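Local atomic coordinates of Beta/alpha-amylase (Paenibacillus polymyxa, PDB entry 3VOC), a protein that removes maltose units from the non-reducing ends of starch chains through its beta-amylase domain, and is processed from a precursor that also yields an alpha-amylase. Residues F55-Y60 and E142-Y147; P167-Y170 and G174-Y177; K191-T196 and L246-S251; K207-A210 and K215-S218; T340-V345 and E373-K378. All blocks are in the same frame, centred on the assembly; numbering follows the deposited sequence.

Contact 1. Residues F55-Y60 and E142-Y147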
# COMPACT_ATOMS: atom_id res chain seq x y z
N PHE A 55 2.74 11.72 21.64
CA PHE A 55 1.57 11.34 20.85
C PHE A 55 0.39 12.25 21.10
O PHE A 55 0.23 12.80 22.19
CB PHE A 55 1.20 9.88 21.15
CG PHE A 55 2.24 8.90 20.72
CD1 PHE A 55 2.31 8.48 19.37
CD2 PHE A 55 3.16 8.40 21.63
CE1 PHE A 55 3.30 7.59 18.96
CE2 PHE A 55 4.15 7.50 21.22
CZ PHE A 55 4.21 7.10 19.88
N ASP A 56 -0.45 12.40 20.07
CA ASP A 56 -1.73 13.08 20.21
C ASP A 56 -2.75 12.22 19.46
O ASP A 56 -2.82 12.27 18.23
CB ASP A 56 -1.66 14.48 19.61
CG ASP A 56 -2.96 15.28 19.83
OD1 ASP A 56 -3.95 14.73 20.37
OD2 ASP A 56 -2.98 16.46 19.46
N TRP A 57 -3.50 11.43 20.21
CA TRP A 57 -4.52 10.55 19.63
C TRP A 57 -5.92 11.15 19.71
O TRP A 57 -6.88 10.49 19.29
CB TRP A 57 -4.51 9.18 20.32
CG TRP A 57 -3.24 8.40 20.12
CD1 TRP A 57 -2.24 8.21 21.03
CD2 TRP A 57 -2.83 7.71 18.93
NE1 TRP A 57 -1.24 7.43 20.49
CE2 TRP A 57 -1.58 7.11 19.20
CE3 TRP A 57 -3.41 7.51 17.67
CZ2 TRP A 57 -0.89 6.35 18.26
CZ3 TRP A 57 -2.73 6.76 16.73
CH2 TRP A 57 -1.48 6.18 17.03
N SER A 58 -6.06 12.38 20.22
CA SER A 58 -7.39 12.90 20.59
C SER A 58 -8.35 13.01 19.39
O SER A 58 -9.51 12.63 19.47
CB SER A 58 -7.31 14.24 21.34
OG SER A 58 -6.67 15.24 20.56
N TYR A 59 -7.85 13.50 18.26
CA TYR A 59 -8.68 13.55 17.05
C TYR A 59 -9.20 12.17 16.63
O TYR A 59 -10.36 12.02 16.24
CB TYR A 59 -7.92 14.23 15.92
CG TYR A 59 -8.58 14.09 14.56
CD1 TYR A 59 -9.64 14.91 14.18
CD2 TYR A 59 -8.11 13.14 13.63
CE1 TYR A 59 -10.24 14.78 12.92
CE2 TYR A 59 -8.69 13.02 12.37
CZ TYR A 59 -9.75 13.85 12.02
OH TYR A 59 -10.34 13.73 10.78
N TYR A 60 -8.35 11.15 16.69
CA TYR A 60 -8.80 9.82 16.29
C TYR A 60 -9.69 9.13 17.31
O TYR A 60 -10.51 8.30 16.95
CB TYR A 60 -7.62 8.93 15.87
CG TYR A 60 -7.10 9.35 14.52
CD1 TYR A 60 -7.88 9.14 13.37
CD2 TYR A 60 -5.85 10.00 14.39
CE1 TYR A 60 -7.42 9.54 12.12
CE2 TYR A 60 -5.37 10.39 13.11
CZ TYR A 60 -6.17 10.16 12.00
OH TYR A 60 -5.76 10.54 10.74
N GLU A 142 -2.10 0.74 23.10
CA GLU A 142 -2.32 1.27 24.45
C GLU A 142 -3.47 2.27 24.50
O GLU A 142 -4.31 2.25 25.41
CB GLU A 142 -1.01 1.91 24.94
CG GLU A 142 -1.01 2.32 26.40
CD GLU A 142 0.40 2.53 26.92
OE1 GLU A 142 1.03 3.55 26.56
OE2 GLU A 142 0.89 1.65 27.69
N ASN A 143 -3.56 3.14 23.50
CA ASN A 143 -4.60 4.17 23.50
C ASN A 143 -5.98 3.72 23.04
O ASN A 143 -7.00 4.32 23.42
CB ASN A 143 -4.15 5.38 22.69
CG ASN A 143 -3.19 6.25 23.46
OD1 ASN A 143 -3.60 7.21 24.10
ND2 ASN A 143 -1.91 5.90 23.43
N PHE A 144 -6.00 2.66 22.24
CA PHE A 144 -7.24 2.18 21.65
C PHE A 144 -7.72 0.82 22.13
O PHE A 144 -8.72 0.30 21.61
CB PHE A 144 -7.16 2.27 20.13
CG PHE A 144 -7.22 3.69 19.63
CD1 PHE A 144 -8.43 4.24 19.22
CD2 PHE A 144 -6.08 4.49 19.62
CE1 PHE A 144 -8.49 5.56 18.78
CE2 PHE A 144 -6.14 5.82 19.17
CZ PHE A 144 -7.34 6.35 18.76
N ALA A 145 -7.03 0.26 23.12
CA ALA A 145 -7.42 -1.00 23.76
C ALA A 145 -8.88 -0.98 24.23
O ALA A 145 -9.59 -1.97 24.09
CB ALA A 145 -6.47 -1.32 24.94
N GLY A 146 -9.32 0.17 24.76
CA GLY A 146 -10.72 0.32 25.21
C GLY A 146 -11.75 0.35 24.07
O GLY A 146 -12.96 0.36 24.31
N TYR A 147 -11.27 0.37 22.83
CA TYR A 147 -12.13 0.37 21.64
C TYR A 147 -12.13 -1.00 20.96
O TYR A 147 -12.54 -1.14 19.80
CB TYR A 147 -11.63 1.39 20.63
CG TYR A 147 -11.87 2.83 21.02
CD1 TYR A 147 -13.00 3.51 20.56
CD2 TYR A 147 -10.98 3.51 21.84
CE1 TYR A 147 -13.23 4.82 20.91
CE2 TYR A 147 -11.21 4.84 22.20
CZ TYR A 147 -12.33 5.49 21.72
OH TYR A 147 -12.59 6.80 22.07
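Trp-57 and Phe-144 meet edge to face in the outer layer of the (beta/alpha)8 barrel, where the start of helix 58-69 lies beside the late part of helix 127-144. The pair is offset: the edge of Phe-144 is directed at the face of the indole, the six-membered ring centroids of Trp-57 and Phe-144 are 5.6 Å apart, and the planes stand at 81°. Phe-144 CE2 does the touching, 3.5 Å from Trp-57 CE3. In Trp-57, CG anti to its carbonyl carbon (chi1 -64°) turns the indole toward helix 127-144.

Asn-143 crosses the indole at about a right angle. Its CB sits over the five-membered ring of Trp-57, 4.1 Å from the centroid, and its CG comes to 3.3 Å from Trp-57 CD1, with the amide plane turned 37° from the ring. Asn-143 ND2 and Trp-57 NE1 are both donors and do not bond each other; both are satisfied by Ser-139, through its O and OG respectively.

Tyr-60 completes the contact with CB 3.9 Å from Phe-144 CZ, while its hydroxyl turns inward to the backbone N of Trp-43. Before the helix, Asp-56 OD1 makes a capping bond with Ser-58 N at 3.2 Å and also accepts from Ser-58 OG on its syn lone pair, at 2.8 Å.

Contact 2. Residues P167-Y170 and G174-Y177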
# COMPACT_ATOMS: atom_id res chain seq x y z
N PRO A 167 8.35 4.33 -4.11
CA PRO A 167 7.68 5.53 -4.61
C PRO A 167 8.03 5.77 -6.09
O PRO A 167 8.59 6.81 -6.45
CB PRO A 167 8.24 6.63 -3.74
CG PRO A 167 9.67 6.18 -3.47
CD PRO A 167 9.51 4.68 -3.25
N SER A 168 7.67 4.81 -6.92
CA SER A 168 8.22 4.69 -8.27
C SER A 168 7.58 5.63 -9.27
O SER A 168 8.19 5.95 -10.29
CB SER A 168 8.09 3.25 -8.75
OG SER A 168 6.73 2.85 -8.68
N TYR A 169 6.34 6.04 -9.00
CA TYR A 169 5.65 6.99 -9.87
C TYR A 169 5.17 8.19 -9.04
O TYR A 169 4.41 8.04 -8.07
CB TYR A 169 4.52 6.30 -10.67
CG TYR A 169 3.29 5.91 -9.84
CD1 TYR A 169 3.25 4.70 -9.12
CD2 TYR A 169 2.18 6.75 -9.80
CE1 TYR A 169 2.11 4.37 -8.36
CE2 TYR A 169 1.06 6.43 -9.06
CZ TYR A 169 1.02 5.24 -8.35
OH TYR A 169 -0.12 4.97 -7.64
N TYR A 170 5.62 9.39 -9.42
CA TYR A 170 5.49 10.56 -8.55
C TYR A 170 5.47 11.82 -9.41
O TYR A 170 6.50 12.16 -10.02
CB TYR A 170 6.65 10.59 -7.56
CG TYR A 170 6.45 11.45 -6.32
CD1 TYR A 170 5.38 11.21 -5.45
CD2 TYR A 170 7.37 12.45 -5.99
CE1 TYR A 170 5.22 11.98 -4.30
CE2 TYR A 170 7.21 13.23 -4.84
CZ TYR A 170 6.14 12.99 -4.00
OH TYR A 170 5.98 13.72 -2.84
N GLY A 174 8.40 14.37 -12.02
CA GLY A 174 8.25 14.46 -13.49
C GLY A 174 7.36 13.39 -14.11
O GLY A 174 7.17 13.35 -15.34
N TRP A 175 6.80 12.51 -13.28
CA TRP A 175 5.99 11.40 -13.79
C TRP A 175 4.62 11.90 -14.25
O TRP A 175 4.03 12.75 -13.61
CB TRP A 175 5.80 10.34 -12.71
CG TRP A 175 4.87 9.24 -13.11
CD1 TRP A 175 5.20 8.11 -13.79
CD2 TRP A 175 3.45 9.19 -12.89
NE1 TRP A 175 4.07 7.35 -14.01
CE2 TRP A 175 2.98 7.98 -13.47
CE3 TRP A 175 2.52 10.05 -12.27
CZ2 TRP A 175 1.63 7.60 -13.43
CZ3 TRP A 175 1.17 9.67 -12.24
CH2 TRP A 175 0.74 8.46 -12.82
N SER A 176 4.14 11.36 -15.37
CA SER A 176 2.72 11.46 -15.72
C SER A 176 2.26 10.14 -16.32
O SER A 176 3.03 9.41 -16.94
CB SER A 176 2.45 12.63 -16.69
OG SER A 176 3.19 12.44 -17.88
N TYR A 177 0.99 9.81 -16.11
CA TYR A 177 0.43 8.57 -16.62
C TYR A 177 0.55 8.60 -18.15
O TYR A 177 0.37 9.66 -18.75
CB TYR A 177 -1.02 8.47 -16.17
CG TYR A 177 -1.71 7.17 -16.51
CD1 TYR A 177 -1.49 6.02 -15.73
CD2 TYR A 177 -2.60 7.08 -17.59
CE1 TYR A 177 -2.12 4.82 -16.03
CE2 TYR A 177 -3.26 5.88 -17.89
CZ TYR A 177 -3.01 4.76 -17.10
OH TYR A 177 -3.63 3.57 -17.38
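Tyr-169 and Trp-175 carry the aromatic part of this contact, lying side by side and pointing the same way. The edge of the Tyr-169 ring is turned to the face of Trp-175, with the Tyr-169 centroid 5.0 Å from that of the six-membered indole ring and the planes at 58°. Tyr-169 CD2 is the edge atom concerned, 3.8 Å from Trp-175 CH2. A CH-pi contact adds to this: Tyr-169 CB stands almost straight above the five-membered ring of Trp-175, 3.5 Å from its centroid. With Tyr-169 CG lodged between its own backbone N and carbonyl carbon, chi1 of 72° leaves CB over the indole and brings the CD2 edge of the ring toward its six-membered part. The opposite face of Trp-175 is met by the backbone N of Tyr-177. Tyr-169 also meets Trp-285 edge to face, and replacing Trp-175 by an alanine would probably open a gap beside Tyr-169, leaving its ring held mainly by Trp-285.

Trp-175 N donates to Tyr-170 O at 3.3 Å and 155°, from above the carbonyl plane rather than along a lone pair, and this closes the turn. Trp-175 NE1 is held by Gly-179 O. Gly-174, just before, has backbone angles at which a CB would jam against the preceding carbonyl.

All this belongs to the long loop after the fourth barrel strand, 153-156, at the active site: the side chains of Tyr-169 and of Glu-163, the predicted proton donor, approach to about 5 Å, a position consistent with a loop lining the substrate cleft of a family 14 glycoside hydrolase.

Contact 3. Residues K191-T196 and L246-S251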
# COMPACT_ATOMS: atom_id res chain seq x y z
N LYS A 191 22.31 1.65 -2.79
CA LYS A 191 23.37 1.12 -3.64
C LYS A 191 24.30 0.22 -2.84
O LYS A 191 24.67 -0.86 -3.31
CB LYS A 191 24.14 2.23 -4.35
CG LYS A 191 23.30 2.95 -5.43
CD LYS A 191 24.12 3.92 -6.26
CE LYS A 191 24.69 5.04 -5.44
NZ LYS A 191 25.38 6.10 -6.28
N ASN A 192 24.66 0.65 -1.64
CA ASN A 192 25.50 -0.16 -0.77
C ASN A 192 24.82 -1.43 -0.25
O ASN A 192 25.46 -2.48 -0.12
CB ASN A 192 26.07 0.70 0.36
CG ASN A 192 27.27 1.52 -0.10
OD1 ASN A 192 28.05 1.08 -0.96
ND2 ASN A 192 27.44 2.70 0.47
N ALA A 193 23.52 -1.34 -0.00
CA ALA A 193 22.77 -2.51 0.42
C ALA A 193 22.74 -3.56 -0.69
O ALA A 193 22.86 -4.75 -0.42
CB ALA A 193 21.35 -2.13 0.84
N PHE A 194 22.60 -3.12 -1.94
CA PHE A 194 22.65 -4.05 -3.08
C PHE A 194 24.04 -4.66 -3.23
O PHE A 194 24.16 -5.87 -3.45
CB PHE A 194 22.21 -3.35 -4.39
CG PHE A 194 22.23 -4.24 -5.63
CD1 PHE A 194 21.60 -5.49 -5.64
CD2 PHE A 194 22.84 -3.80 -6.81
CE1 PHE A 194 21.60 -6.29 -6.79
CE2 PHE A 194 22.85 -4.59 -7.98
CZ PHE A 194 22.23 -5.84 -7.97
N ARG A 195 25.09 -3.84 -3.11
CA ARG A 195 26.46 -4.36 -3.18
C ARG A 195 26.68 -5.42 -2.09
O ARG A 195 27.17 -6.53 -2.36
CB ARG A 195 27.49 -3.22 -3.03
CG ARG A 195 27.56 -2.30 -4.22
CD ARG A 195 28.27 -0.99 -3.91
NE ARG A 195 28.05 -0.08 -5.03
CZ ARG A 195 27.93 1.24 -4.94
NH1 ARG A 195 28.01 1.86 -3.76
NH2 ARG A 195 27.72 1.95 -6.06
N THR A 196 26.32 -5.07 -0.86
CA THR A 196 26.47 -5.98 0.29
C THR A 196 25.67 -7.26 0.07
O THR A 196 26.17 -8.37 0.32
CB THR A 196 26.08 -5.28 1.61
OG1 THR A 196 26.83 -4.08 1.74
CG2 THR A 196 26.37 -6.16 2.81
N LEU A 246 16.45 -7.25 -9.57
CA LEU A 246 15.01 -7.22 -9.34
C LEU A 246 14.60 -8.06 -8.16
O LEU A 246 13.71 -7.67 -7.42
CB LEU A 246 14.24 -7.68 -10.59
CG LEU A 246 14.11 -6.69 -11.73
CD1 LEU A 246 13.35 -7.32 -12.88
CD2 LEU A 246 13.43 -5.40 -11.27
N SER A 247 15.24 -9.23 -8.00
CA SER A 247 14.97 -10.07 -6.83
C SER A 247 15.34 -9.36 -5.53
O SER A 247 14.58 -9.38 -4.55
CB SER A 247 15.70 -11.41 -6.93
OG SER A 247 15.39 -12.23 -5.82
N TRP A 248 16.52 -8.72 -5.52
CA TRP A 248 16.95 -7.97 -4.35
C TRP A 248 16.01 -6.78 -4.07
O TRP A 248 15.63 -6.51 -2.93
CB TRP A 248 18.40 -7.45 -4.50
CG TRP A 248 18.71 -6.40 -3.46
CD1 TRP A 248 19.06 -6.61 -2.15
CD2 TRP A 248 18.64 -4.97 -3.63
NE1 TRP A 248 19.23 -5.41 -1.50
CE2 TRP A 248 18.99 -4.39 -2.39
CE3 TRP A 248 18.34 -4.14 -4.72
CZ2 TRP A 248 19.02 -3.00 -2.20
CZ3 TRP A 248 18.37 -2.76 -4.53
CH2 TRP A 248 18.73 -2.21 -3.28
N TYR A 249 15.66 -6.07 -5.13
CA TYR A 249 14.81 -4.89 -5.06
C TYR A 249 13.48 -5.27 -4.38
O TYR A 249 13.03 -4.60 -3.44
CB TYR A 249 14.59 -4.39 -6.48
CG TYR A 249 13.95 -3.03 -6.65
CD1 TYR A 249 14.51 -1.88 -6.07
CD2 TYR A 249 12.81 -2.89 -7.45
CE1 TYR A 249 13.92 -0.62 -6.30
CE2 TYR A 249 12.22 -1.65 -7.67
CZ TYR A 249 12.77 -0.51 -7.09
OH TYR A 249 12.16 0.71 -7.30
N GLN A 250 12.90 -6.38 -4.83
CA GLN A 250 11.69 -6.92 -4.20
C GLN A 250 11.94 -7.40 -2.77
O GLN A 250 11.10 -7.14 -1.88
CB GLN A 250 11.05 -8.04 -5.04
CG GLN A 250 9.79 -8.63 -4.36
CD GLN A 250 8.98 -9.55 -5.26
OE1 GLN A 250 8.73 -9.23 -6.42
NE2 GLN A 250 8.57 -10.70 -4.72
N SER A 251 13.08 -8.07 -2.53
CA SER A 251 13.40 -8.59 -1.18
C SER A 251 13.41 -7.53 -0.07
O SER A 251 13.06 -7.82 1.09
CB SER A 251 14.72 -9.39 -1.17
OG SER A 251 15.85 -8.53 -1.15
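Helices 188-202 and 240-268 draw near each other at Phe-194 and Trp-248, whose CA atoms are 7.0 Å apart. The indole of Trp-248 crosses this gap and lies against the first helix. In Trp-248, chi1 of 166° places CG opposite the backbone N and carries the ring outward to its partner. Phe-194 meets it with side chain and backbone alike. Its CB, the side-chain part, sits almost exactly above the six-membered ring of Trp-248, 3.6 Å from the centroid and 3° off the normal; from the backbone, Phe-194 N is likewise 3.6 Å from Trp-248 CZ2. The phenyl ring is inclined at 42° to the indole, neither stacked nor edge-to-face, and reaches it through Phe-194 CD1, 3.6 Å from Trp-248 CD2. Ala-193 fills in beside them, its CB 3.9 Å from Trp-248 CZ2.

Both helices belong to the long excursion of the (beta/alpha)8 barrel between strands 153-156 and 275-279; helix 240-268 leads back into the barrel, and here helix 188-202 packs on the side of it away from the chain's centre. A serine in place of Trp-248 would probably leave a gap between the two helices and strip Phe-194 of the flat surface on which its CB and ring rest.

Ser-251 OG donates to Trp-248 O at 2.7 Å, one turn on in the same helix. Next to Trp-248, Tyr-249 faces another way, stacking on Tyr-166 and binding Ala-299 O and Gln-184 N through its hydroxyl. On the far side of helix 188-202, Arg-195 NE donates to Ile-222 O, and its NH1 to Asn-192 OD1.

Contact 4. Residues K207-A210 and K215-S218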
# COMPACT_ATOMS: atom_id res chain seq x y z
N LYS A 207 33.47 -13.64 -7.58
CA LYS A 207 32.33 -14.55 -7.68
C LYS A 207 31.06 -13.88 -8.20
O LYS A 207 30.23 -14.53 -8.84
CB LYS A 207 32.12 -15.31 -6.36
CG LYS A 207 33.19 -16.41 -6.18
CD LYS A 207 33.26 -16.89 -4.77
CE LYS A 207 34.07 -18.16 -4.66
NZ LYS A 207 34.18 -18.54 -3.21
N ILE A 208 30.93 -12.57 -7.94
CA ILE A 208 29.85 -11.78 -8.54
C ILE A 208 30.04 -11.69 -10.05
O ILE A 208 29.12 -11.96 -10.82
CB ILE A 208 29.73 -10.35 -7.91
CG1 ILE A 208 29.29 -10.45 -6.45
CG2 ILE A 208 28.72 -9.51 -8.69
CD1 ILE A 208 29.50 -9.15 -5.62
N ASN A 209 31.26 -11.33 -10.47
CA ASN A 209 31.61 -11.35 -11.90
C ASN A 209 31.33 -12.72 -12.54
O ASN A 209 30.82 -12.78 -13.66
CB ASN A 209 33.08 -10.98 -12.10
CG ASN A 209 33.34 -9.48 -12.04
OD1 ASN A 209 32.44 -8.65 -12.26
ND2 ASN A 209 34.58 -9.11 -11.76
N ALA A 210 31.68 -13.79 -11.84
CA ALA A 210 31.45 -15.16 -12.33
C ALA A 210 29.97 -15.42 -12.61
O ALA A 210 29.61 -16.05 -13.61
CB ALA A 210 32.00 -16.20 -11.33
N LYS A 215 32.97 -7.70 -15.62
CA LYS A 215 34.42 -7.57 -15.45
C LYS A 215 34.77 -6.49 -14.44
O LYS A 215 35.78 -5.80 -14.60
CB LYS A 215 35.14 -7.23 -16.77
CG LYS A 215 34.63 -7.91 -18.03
CD LYS A 215 35.05 -9.35 -18.12
CE LYS A 215 34.82 -9.87 -19.54
NZ LYS A 215 34.87 -11.34 -19.58
N LEU A 216 33.96 -6.35 -13.40
CA LEU A 216 34.16 -5.28 -12.42
C LEU A 216 35.46 -5.47 -11.66
O LEU A 216 35.90 -6.60 -11.47
CB LEU A 216 32.99 -5.20 -11.44
CG LEU A 216 31.64 -5.07 -12.16
CD1 LEU A 216 30.53 -5.19 -11.17
CD2 LEU A 216 31.54 -3.77 -12.97
N THR A 217 36.09 -4.37 -11.26
CA THR A 217 37.31 -4.41 -10.45
C THR A 217 37.10 -3.99 -8.99
O THR A 217 37.98 -4.20 -8.15
CB THR A 217 38.46 -3.57 -11.06
OG1 THR A 217 38.01 -2.22 -11.27
CG2 THR A 217 38.91 -4.20 -12.39
N SER A 218 35.94 -3.42 -8.68
CA SER A 218 35.59 -3.15 -7.28
C SER A 218 34.08 -3.23 -7.05
O SER A 218 33.29 -2.98 -7.97
CB SER A 218 36.08 -1.77 -6.84
OG SER A 218 35.33 -0.76 -7.48
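A pair of hydrogen bonds from the side-chain amide of Asn-209 to the backbone N and O of Leu-216 joins helix 205-212 to the loop that follows it, in the excursion that the (beta/alpha)8 barrel makes between its fourth and fifth strands. The amide uses both ends on one residue. Its oxygen, Asn-209 OD1, accepts from Leu-216 N at 3.0 Å with an N-H...O angle of 146°; the donor comes in tilted from the carbonyl plane. Its nitrogen, Asn-209 ND2, donates to Leu-216 O at 2.9 Å and 159°, and this is the better aligned of the two: the acceptor lies in the amide plane, and the donor lies in the carbonyl plane on a lone pair. N and O of Leu-216 are thus both engaged, which probably fixes the orientation of the amide.

In Asn-209, CG stands anti to the carbonyl carbon (chi1 -80°), pointing the amide at the loop. The nearest backbone approach is between the CA atoms of Asn-209 and Lys-215, 5.9 Å apart. OD1 also takes the hydroxyl of Thr-214, so this one oxygen ties down Thr-214 and Leu-216, on either side of Lys-215 in the chain.

Leu-216 CB lies 3.6 Å from Asn-209 OD1. The Leu-216 side chain touches Gln-221 and Ile-222, and Ile-208 is buried against Ile-222 too and against Met-198 and Tyr-202 of helix 188-202. The same loop is held again a little further on, where Gln-221 OE1 accepts from both Thr-217 N and Ser-218 N.

Contact 5. Residues T340-V345 and E373-K378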
# COMPACT_ATOMS: atom_id res chain seq x y z
N THR A 340 -7.21 -8.26 -15.64
CA THR A 340 -6.25 -9.39 -15.65
C THR A 340 -5.33 -9.36 -14.43
O THR A 340 -5.03 -10.39 -13.85
CB THR A 340 -5.42 -9.36 -16.96
OG1 THR A 340 -6.26 -9.74 -18.06
CG2 THR A 340 -4.20 -10.30 -16.89
N LEU A 341 -4.85 -8.17 -14.05
CA LEU A 341 -3.98 -8.04 -12.88
C LEU A 341 -4.69 -8.49 -11.60
O LEU A 341 -4.13 -9.28 -10.81
CB LEU A 341 -3.46 -6.60 -12.75
CG LEU A 341 -2.58 -6.23 -11.55
CD1 LEU A 341 -1.30 -7.08 -11.54
CD2 LEU A 341 -2.25 -4.73 -11.61
N VAL A 342 -5.92 -8.02 -11.42
CA VAL A 342 -6.75 -8.47 -10.29
C VAL A 342 -6.88 -10.00 -10.30
O VAL A 342 -6.72 -10.64 -9.26
CB VAL A 342 -8.16 -7.83 -10.30
CG1 VAL A 342 -9.05 -8.49 -9.22
CG2 VAL A 342 -8.06 -6.29 -10.07
N ASP A 343 -7.20 -10.58 -11.47
CA ASP A 343 -7.31 -12.05 -11.58
C ASP A 343 -6.01 -12.74 -11.18
O ASP A 343 -6.03 -13.69 -10.41
CB ASP A 343 -7.70 -12.49 -12.98
CG ASP A 343 -9.10 -12.06 -13.38
OD1 ASP A 343 -9.83 -11.50 -12.53
OD2 ASP A 343 -9.46 -12.26 -14.56
N THR A 344 -4.89 -12.23 -11.69
CA THR A 344 -3.57 -12.79 -11.38
C THR A 344 -3.29 -12.80 -9.88
O THR A 344 -3.04 -13.86 -9.30
CB THR A 344 -2.45 -12.03 -12.13
OG1 THR A 344 -2.64 -12.19 -13.54
CG2 THR A 344 -1.06 -12.60 -11.75
N VAL A 345 -3.36 -11.63 -9.26
CA VAL A 345 -3.04 -11.49 -7.84
C VAL A 345 -4.02 -12.30 -7.00
O VAL A 345 -3.62 -13.05 -6.09
CB VAL A 345 -3.04 -9.99 -7.41
CG1 VAL A 345 -3.06 -9.85 -5.88
CG2 VAL A 345 -1.84 -9.26 -8.02
N GLU A 373 -18.33 -6.58 -8.27
CA GLU A 373 -19.12 -7.76 -7.95
C GLU A 373 -18.53 -9.03 -8.56
O GLU A 373 -18.44 -10.05 -7.89
CB GLU A 373 -20.57 -7.61 -8.43
CG GLU A 373 -21.46 -8.77 -7.96
CD GLU A 373 -22.78 -8.83 -8.70
OE1 GLU A 373 -22.79 -8.61 -9.92
OE2 GLU A 373 -23.81 -9.12 -8.04
N GLU A 374 -18.13 -8.95 -9.83
CA GLU A 374 -17.49 -10.09 -10.51
C GLU A 374 -16.24 -10.56 -9.76
O GLU A 374 -16.07 -11.76 -9.51
CB GLU A 374 -17.18 -9.73 -11.98
CG GLU A 374 -16.22 -10.69 -12.70
CD GLU A 374 -15.36 -10.00 -13.77
OE1 GLU A 374 -14.25 -10.48 -14.07
OE2 GLU A 374 -15.81 -8.98 -14.32
N LYS A 375 -15.38 -9.62 -9.37
CA LYS A 375 -14.14 -9.96 -8.71
C LYS A 375 -14.35 -10.59 -7.34
O LYS A 375 -13.81 -11.67 -7.05
CB LYS A 375 -13.19 -8.74 -8.63
CG LYS A 375 -12.79 -8.16 -10.03
CD LYS A 375 -12.35 -9.27 -10.99
CE LYS A 375 -11.75 -8.67 -12.30
NZ LYS A 375 -11.57 -9.72 -13.38
N ILE A 376 -15.15 -9.93 -6.50
CA ILE A 376 -15.34 -10.44 -5.13
C ILE A 376 -15.99 -11.83 -5.09
O ILE A 376 -15.68 -12.61 -4.20
CB ILE A 376 -16.07 -9.41 -4.18
CG1 ILE A 376 -17.48 -9.06 -4.69
CG2 ILE A 376 -15.22 -8.13 -4.04
CD1 ILE A 376 -18.24 -8.07 -3.79
N THR A 377 -16.86 -12.13 -6.06
CA THR A 377 -17.54 -13.42 -6.12
C THR A 377 -16.70 -14.52 -6.79
O THR A 377 -16.80 -15.68 -6.41
CB THR A 377 -18.93 -13.35 -6.82
OG1 THR A 377 -18.77 -12.82 -8.14
CG2 THR A 377 -19.91 -12.47 -6.04
N LYS A 378 -15.90 -14.15 -7.80
CA LYS A 378 -14.99 -15.11 -8.45
C LYS A 378 -13.93 -15.60 -7.47
O LYS A 378 -13.51 -16.75 -7.51
CB LYS A 378 -14.28 -14.49 -9.65
CG LYS A 378 -15.03 -14.57 -10.97
CD LYS A 378 -14.27 -13.84 -12.08
CE LYS A 378 -14.98 -13.94 -13.43
NZ LYS A 378 -14.27 -13.17 -14.51
O HOH W 1 -11.47 -14.19 -14.53
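Lys-375 reaches across to Val-342 and Asp-343, its methylenes running past the valine to the acid. Its CB lies 4.2 Å from Val-342 CG1, and its CG comes to 3.8 Å from that same methyl. A bend at chi2 (-48°) then turns the chain so that CD also meets Val-342 CG1. CE is 3.4 Å from Asp-343 OD1, and NZ forms a salt bridge with that oxygen at 2.6 Å, meeting it on the syn side 26° out of the carboxylate plane.

NZ has further partners: Glu-374 OE1 of its own helix at 2.9 Å, and Ser-339 OG. Glu-374 OE1 also takes Lys-378 NZ at 2.7 Å, the two lysines arriving from opposite faces of the carboxylate. In this salt-bridge network the two ammonium groups probably offset the repulsion between the acids, and a water adds to it by linking Asp-343 OD2, to which it donates, and Lys-378 NZ, from which it accepts. A bound Tris molecule, probably from the crystallisation liquor, hydrogen-bonds to Asp-343 OD2.

These are neighbouring helices on the outside of the (beta/alpha)8 barrel: helix 338-352 leads into strand 356-359, and helix 367-378 leads into strand 383-386. Val-342 and Val-345 pack inward on strand 318-321, and Ile-376 faces helix 403-411.

How the contacts relate
From the N terminus, contact 1 comes first, closing a loop of some 80 residues that runs through the third barrel strand, 73-79, and so joins two outer helices. The chain then passes through strand 153-156 into the active-site loop, where contact 2 closes a short turn. Contact 3 follows, pairing helix 188-202 with helix 240-268; contact 4 is nested within the loop it closes and pins the small helix between them to its loop. Contact 5 is last, joining the helices before and after strand 356-359 in the chain. Apart from that nesting the contacts are in series. Contact 4 is farthest out, its centre about 36 Å from the centre of the chain.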